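Local coordinates for protein 3-dehydroquinate dehydratase (Aquifex aeolicus, PDB 2EGZ) that is a type I dehydroquinase of the shikimate pathway that dehydrates 3-dehydroquinate to 3-dehydroshikimate through a Schiff-base intermediate, at residues T121-I127 against R155-I159; I140-K146 against E166-M172. One frame throughout, in Å; residues are numbered along the deposited sequence.

Contact 1 of 2, residues T121-I127 against R155-I159; sequences TPPNWII and RLLCI
How an arginine can tie one helix to the start of another is illustrated by R155, which buries more of its surface here than any other residue of the two segments. It lies within helix 150-160; opposite it, T121 to P123 run extended, P123 takes the N-cap position, and a helix begins at N124. The CA atoms come nearest at N124 and I159, 6.6 Å apart. With chi1 and chi2 t, chi3 p and chi4 near 76°, the R155 side chain brings the edge of its guanidinium to three oxygens: NH1 donates to T121 O (3.0 Å), while NH2 donates to P122 O (3.0 Å) and to N124 OD1 (2.8 Å). In this TIM barrel helices 124-136 and 150-160 are successive members of the outer layer, and the arginine joins the entry loop of the first to the body of the second. N124, chi1 m, brings its amide end toward helix 150-160, so that OD1 also lies 3.4 Å from I159 CG1. I159, m for both chi1 and chi2, sets CG2 3.9 Å from CG2 of I127, whose CD1 reaches L156 CD1 at 4.1 Å. Behind, I127 and L156 rest on strand 140-146, at I143 and V145 respectively.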
# COMPACT_ATOMS: atom_id res chain seq x y z
N THR B 121 -1.62 14.50 4.57
CA THR B 121 -2.56 14.68 3.48
C THR B 121 -1.68 14.69 2.24
O THR B 121 -0.91 15.63 2.01
CB THR B 121 -3.32 16.01 3.60
OG1 THR B 121 -4.05 16.02 4.83
CG2 THR B 121 -4.28 16.20 2.43
N PRO B 122 -1.77 13.64 1.41
CA PRO B 122 -0.95 13.54 0.20
C PRO B 122 -1.17 14.63 -0.83
O PRO B 122 -2.18 15.35 -0.80
CB PRO B 122 -1.29 12.14 -0.33
CG PRO B 122 -2.72 11.97 0.10
CD PRO B 122 -2.72 12.52 1.50
N PRO B 123 -0.21 14.79 -1.76
CA PRO B 123 -0.27 15.80 -2.83
C PRO B 123 -1.57 15.69 -3.60
O PRO B 123 -2.21 14.64 -3.63
CB PRO B 123 0.94 15.45 -3.69
CG PRO B 123 1.92 14.98 -2.67
CD PRO B 123 1.08 14.08 -1.80
N ASN B 124 -1.97 16.79 -4.25
CA ASN B 124 -3.22 16.81 -4.99
C ASN B 124 -3.40 15.71 -6.01
O ASN B 124 -4.48 15.15 -6.11
CB ASN B 124 -3.41 18.17 -5.66
CG ASN B 124 -3.43 19.31 -4.66
OD1 ASN B 124 -3.69 19.10 -3.47
ND2 ASN B 124 -3.18 20.52 -5.13
N TRP B 125 -2.35 15.38 -6.77
CA TRP B 125 -2.50 14.35 -7.80
C TRP B 125 -2.89 13.00 -7.21
O TRP B 125 -3.59 12.21 -7.86
CB TRP B 125 -1.23 14.21 -8.65
CG TRP B 125 -0.06 13.61 -7.95
CD1 TRP B 125 0.92 14.27 -7.25
CD2 TRP B 125 0.28 12.21 -7.88
NE1 TRP B 125 1.84 13.37 -6.76
CE2 TRP B 125 1.47 12.11 -7.13
CE3 TRP B 125 -0.32 11.05 -8.38
CZ2 TRP B 125 2.08 10.87 -6.87
CZ3 TRP B 125 0.29 9.82 -8.13
CH2 TRP B 125 1.48 9.75 -7.38
N ILE B 126 -2.45 12.72 -5.99
CA ILE B 126 -2.79 11.48 -5.31
C ILE B 126 -4.26 11.53 -4.88
O ILE B 126 -4.99 10.55 -5.03
CB ILE B 126 -1.89 11.24 -4.08
CG1 ILE B 126 -0.47 10.91 -4.56
CG2 ILE B 126 -2.44 10.11 -3.22
CD1 ILE B 126 0.52 10.64 -3.44
N ILE B 127 -4.69 12.67 -4.35
CA ILE B 127 -6.08 12.82 -3.93
C ILE B 127 -6.99 12.56 -5.14
O ILE B 127 -7.95 11.80 -5.05
CB ILE B 127 -6.35 14.24 -3.40
CG1 ILE B 127 -5.60 14.45 -2.09
CG2 ILE B 127 -7.86 14.46 -3.22
CD1 ILE B 127 -5.66 15.86 -1.54
N ARG B 155 -7.50 22.09 1.48
CA ARG B 155 -6.99 21.48 0.25
C ARG B 155 -7.72 20.19 -0.10
O ARG B 155 -8.15 20.01 -1.24
CB ARG B 155 -5.48 21.22 0.40
CG ARG B 155 -4.77 20.85 -0.90
CD ARG B 155 -3.26 21.07 -0.77
NE ARG B 155 -2.66 20.26 0.29
CZ ARG B 155 -2.41 18.96 0.19
NH1 ARG B 155 -1.86 18.31 1.21
NH2 ARG B 155 -2.71 18.30 -0.93
N LEU B 156 -7.87 19.29 0.87
CA LEU B 156 -8.57 18.04 0.61
C LEU B 156 -9.98 18.31 0.10
O LEU B 156 -10.43 17.71 -0.88
CB LEU B 156 -8.67 17.19 1.89
CG LEU B 156 -9.56 15.94 1.77
CD1 LEU B 156 -8.94 14.98 0.76
CD2 LEU B 156 -9.72 15.27 3.13
N LEU B 157 -10.68 19.22 0.76
CA LEU B 157 -12.06 19.53 0.38
C LEU B 157 -12.16 20.18 -1.00
O LEU B 157 -13.00 19.80 -1.82
CB LEU B 157 -12.71 20.43 1.43
CG LEU B 157 -12.85 19.78 2.81
CD1 LEU B 157 -13.25 20.82 3.85
CD2 LEU B 157 -13.88 18.66 2.75
N CYS B 158 -11.29 21.15 -1.25
CA CYS B 158 -11.31 21.85 -2.53
C CYS B 158 -10.87 21.00 -3.72
O CYS B 158 -11.47 21.08 -4.80
CB CYS B 158 -10.46 23.11 -2.45
SG CYS B 158 -11.16 24.30 -1.31
N ILE B 159 -9.83 20.20 -3.54
CA ILE B 159 -9.34 19.37 -4.62
C ILE B 159 -10.34 18.27 -4.97
O ILE B 159 -10.44 17.85 -6.13
CB ILE B 159 -7.98 18.74 -4.25
CG1 ILE B 159 -6.93 19.85 -4.10
CG2 ILE B 159 -7.55 17.73 -5.30
CD1 ILE B 159 -6.69 20.66 -5.35

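Contact 2 of 2, residues I140-K146 against E166-M172; sequences IPKIAVK and EKILISM
Adjacent parallel strands of a TIM barrel show how side chains of unequal size fit together along a regular backbone. The extended strands 140-146 and 168-172, joined through helix 150-160 as a beta-alpha-beta unit, approach to 4.4 Å at the closest point of their axes, at an angle of 16°. K142 pairs with I168, A144 with I170 and K146 with M172 on the face turned into the barrel; I143 with L169 and V145 with S171 face the outer helices. Hydrogen bonds run I168 N to P141 O, I143 N to I168 O and I170 N to I143 O (each 2.9 Å), V145 N to I170 O (3.0 Å) and M172 N to V145 O (2.9 Å). At the start, I140 CG2 lies against K167 CA (3.8 Å) and I168 CG1 (4.2 Å). The all-t chain of K142 runs along the two isoleucines, CG 3.7 Å from I168 CG2 and CE 3.9 Å from I170 CD1; its NZ, which forms the Schiff base with substrate, here hydrogen-bonds a tartrate, probably from the crystallisation liquor. On the outward face, L169 bends CD2 back to I143 CB (4.4 Å). The small A144 is the hollow: I170 CB approaches its CB at 4.2 Å, and M172, chi1 m, chi2 t and chi3 m, folds over it with SD 4.2 Å from A144 CB and CE 3.4 Å from A144 O.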
# COMPACT_ATOMS: atom_id res chain seq x y z
N ILE B 140 -17.89 4.06 -4.32
CA ILE B 140 -17.94 5.40 -3.75
C ILE B 140 -16.56 5.61 -3.14
O ILE B 140 -16.21 4.98 -2.14
CB ILE B 140 -18.98 5.50 -2.63
CG1 ILE B 140 -20.37 5.13 -3.17
CG2 ILE B 140 -18.99 6.92 -2.05
CD1 ILE B 140 -21.43 5.03 -2.09
N PRO B 141 -15.74 6.48 -3.74
CA PRO B 141 -14.41 6.70 -3.19
C PRO B 141 -14.42 7.35 -1.81
O PRO B 141 -15.18 8.29 -1.56
CB PRO B 141 -13.74 7.58 -4.25
CG PRO B 141 -14.90 8.35 -4.83
CD PRO B 141 -15.98 7.31 -4.94
N LYS B 142 -13.59 6.83 -0.92
CA LYS B 142 -13.47 7.35 0.44
C LYS B 142 -12.01 7.66 0.71
O LYS B 142 -11.14 6.81 0.50
CB LYS B 142 -13.95 6.30 1.46
CG LYS B 142 -13.63 6.67 2.90
CD LYS B 142 -14.13 5.62 3.89
CE LYS B 142 -13.83 6.05 5.32
NZ LYS B 142 -14.34 5.10 6.34
N ILE B 143 -11.74 8.88 1.17
CA ILE B 143 -10.38 9.30 1.48
C ILE B 143 -10.35 9.77 2.93
O ILE B 143 -11.08 10.68 3.30
CB ILE B 143 -9.93 10.48 0.57
CG1 ILE B 143 -9.98 10.05 -0.90
CG2 ILE B 143 -8.52 10.92 0.94
CD1 ILE B 143 -9.65 11.17 -1.87
N ALA B 144 -9.50 9.14 3.74
CA ALA B 144 -9.36 9.52 5.14
C ALA B 144 -7.87 9.78 5.36
O ALA B 144 -7.08 8.84 5.42
CB ALA B 144 -9.85 8.39 6.04
N VAL B 145 -7.50 11.05 5.49
CA VAL B 145 -6.10 11.42 5.67
C VAL B 145 -5.87 12.44 6.79
O VAL B 145 -6.68 13.34 7.00
CB VAL B 145 -5.53 12.01 4.35
CG1 VAL B 145 -5.60 10.97 3.24
CG2 VAL B 145 -6.32 13.26 3.95
N LYS B 146 -4.76 12.28 7.50
CA LYS B 146 -4.44 13.18 8.60
C LYS B 146 -4.04 14.56 8.12
O LYS B 146 -3.16 14.71 7.27
CB LYS B 146 -3.32 12.61 9.47
CG LYS B 146 -2.95 13.53 10.63
CD LYS B 146 -1.82 12.97 11.49
CE LYS B 146 -1.46 13.92 12.62
NZ LYS B 146 -0.30 13.44 13.42
N GLU B 166 -20.38 11.53 -5.87
CA GLU B 166 -20.53 11.42 -4.44
C GLU B 166 -19.29 10.69 -3.95
O GLU B 166 -18.75 9.82 -4.63
CB GLU B 166 -21.81 10.68 -4.05
CG GLU B 166 -21.93 9.26 -4.54
CD GLU B 166 -23.28 8.67 -4.19
OE1 GLU B 166 -24.31 9.28 -4.55
OE2 GLU B 166 -23.33 7.59 -3.55
N LYS B 167 -18.83 11.08 -2.77
CA LYS B 167 -17.62 10.50 -2.20
C LYS B 167 -17.71 10.63 -0.70
O LYS B 167 -18.73 11.08 -0.17
CB LYS B 167 -16.41 11.28 -2.72
CG LYS B 167 -16.57 12.81 -2.58
CD LYS B 167 -15.42 13.57 -3.25
CE LYS B 167 -15.43 13.45 -4.77
NZ LYS B 167 -16.43 14.36 -5.44
N ILE B 168 -16.64 10.24 -0.01
CA ILE B 168 -16.57 10.33 1.44
C ILE B 168 -15.22 10.96 1.74
O ILE B 168 -14.17 10.41 1.39
CB ILE B 168 -16.65 8.94 2.10
CG1 ILE B 168 -18.03 8.32 1.82
CG2 ILE B 168 -16.40 9.05 3.61
CD1 ILE B 168 -18.11 6.82 2.13
N LEU B 169 -15.25 12.13 2.37
CA LEU B 169 -14.02 12.86 2.67
C LEU B 169 -13.83 13.05 4.16
O LEU B 169 -14.73 13.53 4.84
CB LEU B 169 -14.06 14.23 2.00
CG LEU B 169 -14.29 14.17 0.49
CD1 LEU B 169 -14.51 15.58 -0.03
CD2 LEU B 169 -13.10 13.51 -0.17
N ILE B 170 -12.66 12.69 4.65
CA ILE B 170 -12.38 12.83 6.07
C ILE B 170 -10.96 13.31 6.33
O ILE B 170 -10.00 12.67 5.89
CB ILE B 170 -12.55 11.49 6.82
CG1 ILE B 170 -13.96 10.95 6.60
CG2 ILE B 170 -12.30 11.70 8.31
CD1 ILE B 170 -14.12 9.52 7.03
N SER B 171 -10.82 14.45 7.00
CA SER B 171 -9.51 14.95 7.38
C SER B 171 -9.42 14.53 8.84
O SER B 171 -10.13 15.07 9.69
CB SER B 171 -9.43 16.48 7.27
OG SER B 171 -9.41 16.89 5.92
N MET B 172 -8.57 13.55 9.13
CA MET B 172 -8.41 13.06 10.50
C MET B 172 -7.53 13.99 11.33
O MET B 172 -6.78 14.81 10.79
CB MET B 172 -7.81 11.64 10.48
CG MET B 172 -8.66 10.60 9.75
SD MET B 172 -8.00 8.89 9.78
CE MET B 172 -6.52 9.08 8.75

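In the fold
Strand 140-146 takes part in contact 2 and is flanked in sequence by the two helices of contact 1, so the segments alternate along the chain. The contacts form successive layers of the barrel wall, their centres 10 Å apart: T121 OG1 lies 2.9 Å from K146 O, a probable hydrogen bond, L156 CD2 packs 3.2 Å from S171 OG, and I127 O meets I143 CD1 at 3.7 Å. The catalytic K142 belongs to contact 2, whose A144 side chain is about 4 Å from that of the proton donor/acceptor H116. Contact 1 stands behind, with the side chain of P122 about 9 Å from that of H116 and that of L156 about 9 Å from that of K142.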